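Local coordinates for trypsin-resistant surface T6 protein (Streptococcus pyogenes serotype M6, PDB 4P0D), which serves as the backbone pilin of the cell-wall-attached pilus, its subunits probably being joined by a sortase into the pilus shaft, at residues T20-K25 with T76-I81; Y96-T101 with I112-S117; T166-V171 with S362-S367; K262-N267 with N429-S434. The protein carries 1 engineered substitution. All blocks are in the same frame, centred on the assembly; numbering follows the deposited sequence.

Contact 1 of 4, residues T20-K25 with T76-I81; sequences TVTLYK and TENVSI
L23 and E77 carry the close-set part of this antiparallel pairing. L23 N bonds to E77 O at 2.7 Å and E77 N to L23 O at 2.8 Å, both nearly straight (168° and 173° at the hydrogen) and both in the plane of the accepting carbonyl. Towards V21 the strands part. V79 N still donates to V21 O at 3.0 Å, but the return path runs through a water that accepts from V21 N (2.8 Å) and donates to V79 O (2.5 Å). On the face of V21, L23 and V79 the contact is apolar: L23 CD1 meets V79 CG2, and V21 CG2 meets I81 CG2 at 3.7 Å. The side chain of I81 lies about 6 Å from the calcium ion bound by S82 and T85. The face of T22 and T76 is more open, yet it holds the tightest carbon pair, T22 CG2 to T76 CG2 at 3.4 Å. In T22 a chi1 of -46° leaves CG2 anti to the backbone N and OG1 beside it, where a second water links OG1 to OD1 of the exposed N78. Strand 20-25 is flanked on its other edge by strand 94-101, through backbone bonds of T22 with L99 and Y24 with I97, and Y88 and A86 of strand 86-91 cover the apolar face.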
loop_
_atom_site.group_PDB
_atom_site.type_symbol
_atom_site.label_atom_id
_atom_site.label_comp_id
_atom_site.label_asym_id
_atom_site.label_seq_id
_atom_site.Cartn_x
_atom_site.Cartn_y
_atom_site.Cartn_z
ATOM N N THR A 20 10.280 19.992 14.197
ATOM C CA THR A 20 11.358 20.916 14.471
ATOM C C THR A 20 10.900 22.277 13.997
ATOM O O THR A 20 10.282 22.404 12.931
ATOM C CB THR A 20 12.602 20.497 13.667
ATOM O OG1 THR A 20 13.029 19.218 14.130
ATOM C CG2 THR A 20 13.711 21.479 13.808
ATOM N N VAL A 21 11.181 23.299 14.786
ATOM C CA VAL A 21 10.867 24.661 14.405
ATOM C C VAL A 21 12.187 25.438 14.262
ATOM O O VAL A 21 13.007 25.491 15.202
ATOM C CB VAL A 21 9.945 25.341 15.438
ATOM C CG1 VAL A 21 9.606 26.748 14.993
ATOM C CG2 VAL A 21 8.677 24.518 15.637
ATOM N N THR A 22 12.381 26.008 13.080
ATOM C CA THR A 22 13.523 26.842 12.778
ATOM C C THR A 22 13.040 28.220 12.338
ATOM O O THR A 22 12.180 28.330 11.465
ATOM C CB THR A 22 14.374 26.235 11.664
ATOM O OG1 THR A 22 14.579 24.831 11.902
ATOM C CG2 THR A 22 15.723 26.952 11.586
ATOM N N LEU A 23 13.602 29.267 12.935
ATOM C CA LEU A 23 13.287 30.635 12.565
ATOM C C LEU A 23 14.480 31.209 11.785
ATOM O O LEU A 23 15.630 31.095 12.224
ATOM C CB LEU A 23 12.980 31.482 13.800
ATOM C CG LEU A 23 11.498 31.709 14.099
ATOM C CD1 LEU A 23 10.758 30.396 14.349
ATOM C CD2 LEU A 23 11.351 32.647 15.295
ATOM N N TYR A 24 14.200 31.789 10.622
ATOM C CA TYR A 24 15.249 32.379 9.791
ATOM C C TYR A 24 15.042 33.862 9.737
ATOM O O TYR A 24 14.013 34.325 9.251
ATOM C CB TYR A 24 15.178 31.814 8.378
ATOM C CG TYR A 24 15.303 30.312 8.319
ATOM C CD1 TYR A 24 16.543 29.708 8.276
ATOM C CD2 TYR A 24 14.169 29.491 8.284
ATOM C CE1 TYR A 24 16.675 28.333 8.210
ATOM C CE2 TYR A 24 14.289 28.116 8.228
ATOM C CZ TYR A 24 15.552 27.533 8.185
ATOM O OH TYR A 24 15.709 26.142 8.120
ATOM N N LYS A 25 16.002 34.625 10.243
ATOM C CA LYS A 25 15.843 36.068 10.241
ATOM C C LYS A 25 16.093 36.629 8.838
ATOM O O LYS A 25 17.206 36.533 8.317
ATOM C CB LYS A 25 16.781 36.710 11.251
ATOM C CG LYS A 25 16.545 38.189 11.481
ATOM C CD LYS A 25 17.647 38.649 12.426
ATOM C CE LYS A 25 17.350 39.937 13.125
ATOM N NZ LYS A 25 18.385 40.098 14.191
ATOM N N THR A 76 19.879 32.118 12.093
ATOM C CA THR A 76 19.004 30.959 12.157
ATOM C C THR A 76 18.827 30.567 13.614
ATOM O O THR A 76 19.824 30.369 14.313
ATOM C CB THR A 76 19.632 29.775 11.420
ATOM O OG1 THR A 76 19.953 30.174 10.090
ATOM C CG2 THR A 76 18.673 28.581 11.379
ATOM N N GLU A 77 17.572 30.446 14.061
ATOM C CA GLU A 77 17.255 30.036 15.451
ATOM C C GLU A 77 16.455 28.742 15.510
ATOM O O GLU A 77 15.504 28.533 14.738
ATOM C CB GLU A 77 16.408 31.096 16.156
ATOM C CG GLU A 77 16.933 32.516 16.069
ATOM C CD GLU A 77 18.190 32.739 16.870
ATOM O OE1 GLU A 77 18.493 31.950 17.800
ATOM O OE2 GLU A 77 18.884 33.718 16.551
ATOM N N ASN A 78 16.827 27.889 16.454
ATOM C CA ASN A 78 16.106 26.659 16.728
ATOM C C ASN A 78 15.192 26.928 17.913
ATOM O O ASN A 78 15.655 27.425 18.930
ATOM C CB ASN A 78 17.111 25.559 17.050
ATOM C CG ASN A 78 18.224 25.470 16.008
ATOM O OD1 ASN A 78 17.965 25.507 14.805
ATOM N ND2 ASN A 78 19.473 25.378 16.473
ATOM N N VAL A 79 13.902 26.631 17.776
ATOM C CA VAL A 79 12.937 26.993 18.799
ATOM C C VAL A 79 12.290 25.718 19.346
ATOM O O VAL A 79 11.813 24.882 18.593
ATOM C CB VAL A 79 11.908 27.979 18.232
ATOM C CG1 VAL A 79 10.920 28.433 19.307
ATOM C CG2 VAL A 79 12.634 29.179 17.634
ATOM N N SER A 80 12.303 25.563 20.666
ATOM C CA SER A 80 11.730 24.370 21.264
ATOM C C SER A 80 10.210 24.448 21.232
ATOM O O SER A 80 9.637 25.529 21.102
ATOM C CB SER A 80 12.215 24.206 22.702
ATOM O OG SER A 80 11.650 25.213 23.524
ATOM N N ILE A 81 9.570 23.288 21.350
ATOM C CA ILE A 81 8.119 23.221 21.446
ATOM C C ILE A 81 7.679 22.590 22.771
ATOM O O ILE A 81 8.422 21.827 23.400
ATOM C CB ILE A 81 7.486 22.434 20.266
ATOM C CG1 ILE A 81 7.936 20.976 20.269
ATOM C CG2 ILE A 81 7.851 23.083 18.932
ATOM C CD1 ILE A 81 7.307 20.173 19.165
HETATM O O HOH W 1 12.456 22.912 17.270
HETATM O O HOH W 2 15.946 24.096 14.103
#

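Contact 2 of 4, residues Y96-T101 with I112-S117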
loop_
_atom_site.group_PDB
_atom_site.type_symbol
_atom_site.label_atom_id
_atom_site.label_comp_id
_atom_site.label_asym_id
_atom_site.label_seq_id
_atom_site.Cartn_x
_atom_site.Cartn_y
_atom_site.Cartn_z
ATOM N N TYR A 96 11.020 37.355 10.614
ATOM C CA TYR A 96 11.438 35.958 10.474
ATOM C C TYR A 96 10.492 35.134 9.596
ATOM O O TYR A 96 9.306 35.386 9.523
ATOM C CB TYR A 96 11.491 35.263 11.851
ATOM C CG TYR A 96 12.490 35.827 12.832
ATOM C CD1 TYR A 96 12.182 36.938 13.605
ATOM C CD2 TYR A 96 13.748 35.239 12.990
ATOM C CE1 TYR A 96 13.095 37.456 14.498
ATOM C CE2 TYR A 96 14.665 35.749 13.889
ATOM C CZ TYR A 96 14.326 36.856 14.637
ATOM O OH TYR A 96 15.231 37.367 15.523
ATOM N N ILE A 97 11.043 34.116 8.959
ATOM C CA ILE A 97 10.245 33.029 8.398
ATOM C C ILE A 97 10.446 31.842 9.316
ATOM O O ILE A 97 11.580 31.476 9.597
ATOM C CB ILE A 97 10.735 32.650 6.990
ATOM C CG1 ILE A 97 10.500 33.811 6.016
ATOM C CG2 ILE A 97 10.039 31.382 6.489
ATOM C CD1 ILE A 97 9.058 34.255 5.890
ATOM N N ALA A 98 9.350 31.240 9.777
ATOM C CA ALA A 98 9.436 30.007 10.542
ATOM C C ALA A 98 9.056 28.835 9.650
ATOM O O ALA A 98 8.049 28.897 8.942
ATOM C CB ALA A 98 8.531 30.090 11.761
ATOM N N LEU A 99 9.888 27.796 9.656
ATOM C CA LEU A 99 9.566 26.517 9.033
ATOM C C LEU A 99 9.439 25.409 10.093
ATOM O O LEU A 99 10.324 25.236 10.966
ATOM C CB LEU A 99 10.611 26.111 7.986
ATOM C CG LEU A 99 10.799 27.088 6.810
ATOM C CD1 LEU A 99 11.914 26.591 5.892
ATOM C CD2 LEU A 99 9.510 27.301 6.021
ATOM N N LEU A 100 8.342 24.661 9.988
ATOM C CA LEU A 100 8.083 23.506 10.847
ATOM C C LEU A 100 8.251 22.238 10.001
ATOM O O LEU A 100 7.514 22.043 9.012
ATOM C CB LEU A 100 6.674 23.585 11.446
ATOM C CG LEU A 100 6.381 24.787 12.368
ATOM C CD1 LEU A 100 5.818 25.975 11.592
ATOM C CD2 LEU A 100 5.386 24.403 13.454
ATOM N N THR A 101 9.229 21.410 10.365
ATOM C CA THR A 101 9.644 20.256 9.551
ATOM C C THR A 101 9.713 19.011 10.409
ATOM O O THR A 101 9.702 19.095 11.632
ATOM C CB THR A 101 11.056 20.444 8.952
ATOM O OG1 THR A 101 11.975 20.759 9.999
ATOM C CG2 THR A 101 11.075 21.541 7.942
ATOM N N ILE A 112 5.579 30.229 7.942
ATOM C CA ILE A 112 5.009 31.298 8.763
ATOM C C ILE A 112 5.919 32.518 8.742
ATOM O O ILE A 112 7.141 32.393 8.824
ATOM C CB ILE A 112 4.767 30.865 10.222
ATOM C CG1 ILE A 112 3.904 29.603 10.278
ATOM C CG2 ILE A 112 4.067 31.986 10.993
ATOM C CD1 ILE A 112 3.796 28.996 11.669
ATOM N N LEU A 113 5.306 33.688 8.571
ATOM C CA LEU A 113 5.998 34.959 8.726
ATOM C C LEU A 113 5.711 35.562 10.098
ATOM O O LEU A 113 4.556 35.819 10.443
ATOM C CB LEU A 113 5.560 35.952 7.656
ATOM C CG LEU A 113 6.126 37.368 7.799
ATOM C CD1 LEU A 113 7.574 37.424 7.354
ATOM C CD2 LEU A 113 5.268 38.328 6.986
ATOM N N LEU A 114 6.773 35.819 10.852
ATOM C CA LEU A 114 6.656 36.439 12.156
ATOM C C LEU A 114 7.527 37.686 12.222
ATOM O O LEU A 114 8.637 37.717 11.684
ATOM C CB LEU A 114 7.080 35.476 13.261
ATOM C CG LEU A 114 6.182 34.242 13.426
ATOM C CD1 LEU A 114 6.893 33.187 14.252
ATOM C CD2 LEU A 114 4.838 34.575 14.058
ATOM N N ALA A 115 7.035 38.696 12.910
ATOM C CA ALA A 115 7.789 39.944 13.046
ATOM C C ALA A 115 7.565 40.555 14.418
ATOM O O ALA A 115 6.448 40.511 14.922
ATOM C CB ALA A 115 7.364 40.926 11.965
ATOM N N ALA A 116 8.632 41.096 15.025
ATOM C CA ALA A 116 8.491 41.993 16.175
ATOM C C ALA A 116 8.568 43.426 15.659
ATOM O O ALA A 116 9.513 43.787 14.936
ATOM C CB ALA A 116 9.553 41.729 17.216
ATOM N N SER A 117 7.563 44.227 16.015
ATOM C CA SER A 117 7.351 45.554 15.398
ATOM C C SER A 117 6.883 46.630 16.371
ATOM O O SER A 117 6.096 46.357 17.269
ATOM C CB SER A 117 6.300 45.435 14.294
ATOM O OG SER A 117 6.040 46.711 13.731
#
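Y96 and L114 face each other as a hydrogen-bonded antiparallel pair, and A98 with I112 repeats the pattern two residues on. Four backbone bonds result. The shortest, Y96 N to L114 O at 2.6 Å, arrives nearly along the C=O axis, with a C=O...N angle of 171°. A98 N to I112 O spans 2.7 Å, while the return bond from I112 N to A98 O is longer at 3.0 Å. Between these two pairs, I97 and L113 form a non-hydrogen-bonded pair supported by CA-H...O contacts: I97 CA stands 3.2 Å from I112 O, and L113 CA approaches Y96 O. Each of those carbonyls thus receives an N-H and a CA-H. L113 CD1 also comes within 3.4 Å of Y96 O; the CG that carries it is anti to the backbone N (chi1 175°). Apolar contacts occupy both faces of the pair. On one, I97 CD1 touches L113 CD1 at 3.8 Å, and I62 and I59 of helix 56-68 pack over them. On the other, A98 CB lies 4.1 Å from I112 CB, and L100 CD1 reaches I112 CD1 at 3.6 Å, with I12 of strand 7-13 against A98, I112 and L114. The register is that of a beta hairpin of strands 94-101 and 108-116, buried between a helix and a facing strand in the Ig-like T6 domain.

Contact 3 of 4, residues T166-V171 with S362-S367; sequences TSLGSV and STQVSS
S167 and L168 run alongside Q364, V365 and S366 as two irregular loop segments, the end-to-end directions of their touching parts 160° apart. One backbone hydrogen bond joins them: L168 N donates to Q364 O at 2.9 Å, straight at the hydrogen (168°) but with the donor 40° above the carbonyl plane. T166 O and S366 N come within 3.0 Å, but the angle is too poor for a bond, and neither segment is a regular strand. From S167 to S170 the chain makes a type II beta turn, closed by S170 N to S167 O at 3.0 Å. G169 sits at its third position with a positive phi, where a CB would collide with the carbonyl oxygen of L168. Among the side chains, L168 points toward the other loop, and L168 CD2 lies 3.9 Å from T363 CB. S167 CB rests 3.4 Å from Q364 O, and S366 CB is 3.5 Å from T166 O. Q364 is bent at chi2; its OE1 lies 3.9 Å from L168 CB, while NE2 is held by N267 O and A269 O, which fixes the amide's outer end. The turn leads into strand 171-179, and G169 bonds through its backbone to V265 of strand 258-265 and to S434 of strand 431-434, with F432 of the latter against L168. The other loop links strands 359-361 and 368-376, and the contact sets a Cna-B-like region against a prealbumin-like one.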
loop_
_atom_site.group_PDB
_atom_site.type_symbol
_atom_site.label_atom_id
_atom_site.label_comp_id
_atom_site.label_asym_id
_atom_site.label_seq_id
_atom_site.Cartn_x
_atom_site.Cartn_y
_atom_site.Cartn_z
ATOM N N THR A 166 -8.531 -16.517 0.090
ATOM C CA THR A 166 -8.710 -16.670 -1.344
ATOM C C THR A 166 -8.200 -18.039 -1.807
ATOM O O THR A 166 -7.728 -18.859 -0.995
ATOM C CB THR A 166 -7.970 -15.536 -2.088
ATOM O OG1 THR A 166 -8.340 -15.540 -3.474
ATOM C CG2 THR A 166 -6.493 -15.705 -1.952
ATOM N N SER A 167 -8.264 -18.287 -3.108
ATOM C CA SER A 167 -7.864 -19.570 -3.648
ATOM C C SER A 167 -7.087 -19.376 -4.945
ATOM O O SER A 167 -7.160 -18.309 -5.578
ATOM C CB SER A 167 -9.099 -20.431 -3.861
ATOM O OG SER A 167 -9.943 -19.862 -4.861
ATOM N N LEU A 168 -6.328 -20.399 -5.328
ATOM C CA LEU A 168 -5.579 -20.389 -6.600
ATOM C C LEU A 168 -6.496 -20.050 -7.776
ATOM O O LEU A 168 -7.578 -20.626 -7.924
ATOM C CB LEU A 168 -4.916 -21.747 -6.845
ATOM C CG LEU A 168 -4.230 -21.938 -8.201
ATOM C CD1 LEU A 168 -3.004 -21.042 -8.288
ATOM C CD2 LEU A 168 -3.837 -23.391 -8.364
ATOM N N GLY A 169 -6.073 -19.097 -8.589
ATOM C CA GLY A 169 -6.839 -18.676 -9.763
ATOM C C GLY A 169 -7.896 -17.624 -9.491
ATOM O O GLY A 169 -8.576 -17.220 -10.411
ATOM N N SER A 170 -8.023 -17.144 -8.253
ATOM C CA SER A 170 -8.994 -16.088 -7.938
ATOM C C SER A 170 -8.487 -14.689 -8.311
ATOM O O SER A 170 -7.333 -14.354 -8.065
ATOM C CB SER A 170 -9.332 -16.117 -6.449
ATOM O OG SER A 170 -9.935 -17.345 -6.074
ATOM N N VAL A 171 -9.351 -13.867 -8.890
ATOM C CA VAL A 171 -9.000 -12.479 -9.188
ATOM C C VAL A 171 -9.431 -11.599 -8.012
ATOM O O VAL A 171 -10.597 -11.597 -7.586
ATOM C CB VAL A 171 -9.629 -11.987 -10.505
ATOM C CG1 VAL A 171 -9.562 -10.479 -10.640
ATOM C CG2 VAL A 171 -8.941 -12.645 -11.695
ATOM N N SER A 362 -3.654 -30.547 -1.436
ATOM C CA SER A 362 -4.308 -29.790 -2.497
ATOM C C SER A 362 -3.551 -28.504 -2.812
ATOM O O SER A 362 -2.693 -28.071 -2.042
ATOM C CB SER A 362 -5.716 -29.425 -2.074
ATOM O OG SER A 362 -5.732 -28.314 -1.184
ATOM N N THR A 363 -3.905 -27.889 -3.931
ATOM C CA THR A 363 -3.545 -26.505 -4.212
ATOM C C THR A 363 -4.296 -25.558 -3.257
ATOM O O THR A 363 -5.138 -25.996 -2.457
ATOM C CB THR A 363 -3.899 -26.141 -5.662
ATOM O OG1 THR A 363 -5.242 -26.547 -5.935
ATOM C CG2 THR A 363 -2.943 -26.808 -6.635
ATOM N N GLN A 364 -4.036 -24.259 -3.370
ATOM C CA GLN A 364 -4.484 -23.285 -2.362
ATOM C C GLN A 364 -5.976 -22.970 -2.423
ATOM O O GLN A 364 -6.521 -22.663 -3.485
ATOM C CB GLN A 364 -3.703 -21.975 -2.493
ATOM C CG GLN A 364 -2.193 -22.069 -2.361
ATOM C CD GLN A 364 -1.485 -22.320 -3.680
ATOM O OE1 GLN A 364 -2.040 -22.934 -4.577
ATOM N NE2 GLN A 364 -0.248 -21.857 -3.795
ATOM N N VAL A 365 -6.617 -23.010 -1.263
ATOM C CA VAL A 365 -8.046 -22.836 -1.136
ATOM C C VAL A 365 -8.426 -21.778 -0.103
ATOM O O VAL A 365 -7.710 -21.555 0.864
ATOM C CB VAL A 365 -8.739 -24.175 -0.776
ATOM C CG1 VAL A 365 -8.426 -25.224 -1.829
ATOM C CG2 VAL A 365 -8.342 -24.686 0.613
ATOM N N SER A 366 -9.588 -21.165 -0.296
ATOM C CA SER A 366 -10.105 -20.184 0.656
ATOM C C SER A 366 -10.797 -20.915 1.800
ATOM O O SER A 366 -11.054 -22.111 1.709
ATOM C CB SER A 366 -11.111 -19.288 -0.030
ATOM O OG SER A 366 -12.297 -20.014 -0.348
ATOM N N SER A 367 -11.148 -20.187 2.854
ATOM C CA SER A 367 -11.948 -20.770 3.919
ATOM C C SER A 367 -13.230 -21.302 3.312
ATOM O O SER A 367 -13.775 -20.700 2.368
ATOM C CB SER A 367 -12.249 -19.738 4.999
ATOM O OG SER A 367 -13.038 -18.671 4.492
#

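Contact 4 of 4, residues K262-N267 with N429-S434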
loop_
_atom_site.group_PDB
_atom_site.type_symbol
_atom_site.label_atom_id
_atom_site.label_comp_id
_atom_site.label_asym_id
_atom_site.label_seq_id
_atom_site.Cartn_x
_atom_site.Cartn_y
_atom_site.Cartn_z
ATOM N N LYS A 262 -6.281 -4.958 -10.212
ATOM C CA LYS A 262 -6.543 -6.349 -9.919
ATOM C C LYS A 262 -5.284 -7.155 -9.912
ATOM O O LYS A 262 -4.325 -6.804 -10.585
ATOM C CB LYS A 262 -7.457 -6.916 -10.983
ATOM C CG LYS A 262 -8.873 -6.388 -10.925
ATOM C CD LYS A 262 -9.607 -6.994 -12.103
ATOM C CE LYS A 262 -11.063 -6.624 -12.157
ATOM N NZ LYS A 262 -11.600 -7.311 -13.380
ATOM N N ALA A 263 -5.308 -8.268 -9.190
ATOM C CA ALA A 263 -4.290 -9.269 -9.293
ATOM C C ALA A 263 -4.909 -10.657 -9.180
ATOM O O ALA A 263 -6.002 -10.810 -8.640
ATOM C CB ALA A 263 -3.218 -9.056 -8.246
ATOM N N VAL A 264 -4.231 -11.669 -9.712
ATOM C CA VAL A 264 -4.751 -13.040 -9.666
ATOM C C VAL A 264 -3.814 -13.977 -8.898
ATOM O O VAL A 264 -2.595 -13.991 -9.125
ATOM C CB VAL A 264 -4.975 -13.609 -11.079
ATOM C CG1 VAL A 264 -3.651 -13.742 -11.804
ATOM C CG2 VAL A 264 -5.688 -14.952 -11.006
ATOM N N VAL A 265 -4.408 -14.787 -8.027
ATOM C CA VAL A 265 -3.667 -15.633 -7.095
ATOM C C VAL A 265 -3.021 -16.725 -7.936
ATOM O O VAL A 265 -3.703 -17.393 -8.716
ATOM C CB VAL A 265 -4.607 -16.242 -6.018
ATOM C CG1 VAL A 265 -3.845 -17.128 -5.030
ATOM C CG2 VAL A 265 -5.338 -15.154 -5.265
ATOM N N ASN A 266 -1.698 -16.852 -7.835
ATOM C CA ASN A 266 -0.932 -17.851 -8.615
ATOM C C ASN A 266 -0.439 -19.002 -7.726
ATOM O O ASN A 266 -0.722 -19.042 -6.540
ATOM C CB ASN A 266 0.236 -17.182 -9.362
ATOM C CG ASN A 266 1.296 -16.586 -8.427
ATOM O OD1 ASN A 266 1.828 -17.264 -7.540
ATOM N ND2 ASN A 266 1.607 -15.318 -8.627
ATOM N N ASN A 267 0.256 -19.953 -8.323
ATOM C CA ASN A 267 0.681 -21.169 -7.616
ATOM C C ASN A 267 1.701 -20.937 -6.491
ATOM O O ASN A 267 1.874 -21.810 -5.653
ATOM C CB ASN A 267 1.229 -22.194 -8.608
ATOM C CG ASN A 267 2.557 -21.786 -9.184
ATOM O OD1 ASN A 267 3.602 -22.283 -8.775
ATOM N ND2 ASN A 267 2.531 -20.863 -10.111
ATOM N N ASN A 429 -3.058 -16.018 -21.655
ATOM C CA ASN A 429 -1.652 -15.560 -21.702
ATOM C C ASN A 429 -0.780 -16.197 -20.628
ATOM O O ASN A 429 -0.069 -15.497 -19.904
ATOM C CB ASN A 429 -1.577 -14.044 -21.545
ATOM C CG ASN A 429 -2.342 -13.310 -22.621
ATOM O OD1 ASN A 429 -2.369 -13.736 -23.786
ATOM N ND2 ASN A 429 -2.983 -12.207 -22.240
ATOM N N GLY A 430 -0.872 -17.515 -20.499
ATOM C CA GLY A 430 -0.094 -18.247 -19.498
ATOM C C GLY A 430 -0.649 -18.296 -18.076
ATOM O O GLY A 430 -0.203 -19.117 -17.281
ATOM N N ILE A 431 -1.619 -17.443 -17.743
ATOM C CA ILE A 431 -2.079 -17.307 -16.357
ATOM C C ILE A 431 -3.322 -18.165 -16.106
ATOM O O ILE A 431 -4.254 -18.173 -16.921
ATOM C CB ILE A 431 -2.387 -15.825 -16.027
ATOM C CG1 ILE A 431 -1.136 -14.965 -16.254
ATOM C CG2 ILE A 431 -2.889 -15.669 -14.595
ATOM C CD1 ILE A 431 -1.307 -13.510 -15.874
ATOM N N PHE A 432 -3.331 -18.873 -14.968
ATOM C CA PHE A 432 -4.487 -19.667 -14.552
ATOM C C PHE A 432 -5.548 -18.833 -13.822
ATOM O O PHE A 432 -5.247 -18.096 -12.866
ATOM C CB PHE A 432 -4.082 -20.836 -13.648
ATOM C CG PHE A 432 -5.255 -21.649 -13.162
ATOM C CD1 PHE A 432 -5.901 -22.529 -14.013
ATOM C CD2 PHE A 432 -5.728 -21.517 -11.869
ATOM C CE1 PHE A 432 -6.988 -23.267 -13.582
ATOM C CE2 PHE A 432 -6.820 -22.256 -11.426
ATOM C CZ PHE A 432 -7.456 -23.124 -12.281
ATOM N N TYR A 433 -6.798 -18.995 -14.260
ATOM C CA TYR A 433 -7.951 -18.388 -13.619
ATOM C C TYR A 433 -8.915 -19.473 -13.240
ATOM O O TYR A 433 -9.168 -20.384 -14.027
ATOM C CB TYR A 433 -8.691 -17.463 -14.587
ATOM C CG TYR A 433 -7.882 -16.275 -14.996
ATOM C CD1 TYR A 433 -6.909 -16.385 -15.981
ATOM C CD2 TYR A 433 -8.070 -15.048 -14.386
ATOM C CE1 TYR A 433 -6.140 -15.303 -16.349
ATOM C CE2 TYR A 433 -7.326 -13.949 -14.761
ATOM C CZ TYR A 433 -6.355 -14.090 -15.734
ATOM O OH TYR A 433 -5.606 -12.997 -16.089
ATOM N N SER A 434 -9.534 -19.315 -12.085
ATOM C CA SER A 434 -10.562 -20.231 -11.636
ATOM C C SER A 434 -11.823 -20.025 -12.475
ATOM O O SER A 434 -11.968 -19.026 -13.180
ATOM C CB SER A 434 -10.873 -19.980 -10.173
ATOM O OG SER A 434 -11.494 -18.717 -10.008
HETATM O O HOH W 3 -3.100 -18.258 -11.336
#
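V264 meets I431, F432 and Y433 where a strand of the Cna-B-like region crosses one arm of a beta hairpin. The short strands 262-265 and 431-434 run at 88° to each other with axes 7.7 Å apart, and no direct hydrogen bond joins the two segments. The hairpin pairs strands 425-428 and 431-434; N429 and G430 link them, both with positive phi, as in a type I' turn. V264 points its CB toward this arm, and the branches divide the contact. V264 CG1, between the backbone N and the carbonyl carbon (chi1 65°), faces I431 CG2 at 3.5 Å. V264 CG2, anti to the backbone N, lies 3.7 Å from the carbonyl F432 O and 4.1 Å from CD2 of the Y433 ring; the V264 and Y433 side chains cross at about a right angle. V264 has a second deposited conformer, so these contacts, and the tightness at CG1, describe one state of it only. V171 of strand 171-179 also touches both V264 and Y433. The polar link beside it is indirect: one water donates to V265 O at 2.8 Å and to F432 O at 2.6 Å.

In the fold
Contacts 1 and 2 share a domain: strands 20-31 and 94-101 are sheet neighbours, and L23 CD1 packs 3.4 Å from A98 CB. Contact 2 is buried, bonded by backbone alone and apolar on both faces; contact 1 lies nearer the surface and admits water on one face and at one end. Contacts 3 and 4, with centres 55 to 58 Å from those of contacts 1 and 2 on the opposite side of the chain's centre, join elements distant in sequence. Contact 4 is buried and contact 3 partly so, and they touch, S167 O lying 3.3 Å from V265 CB. Where the first two are regular strand pairings, these rely on a loop bond, a valine and a bridging water.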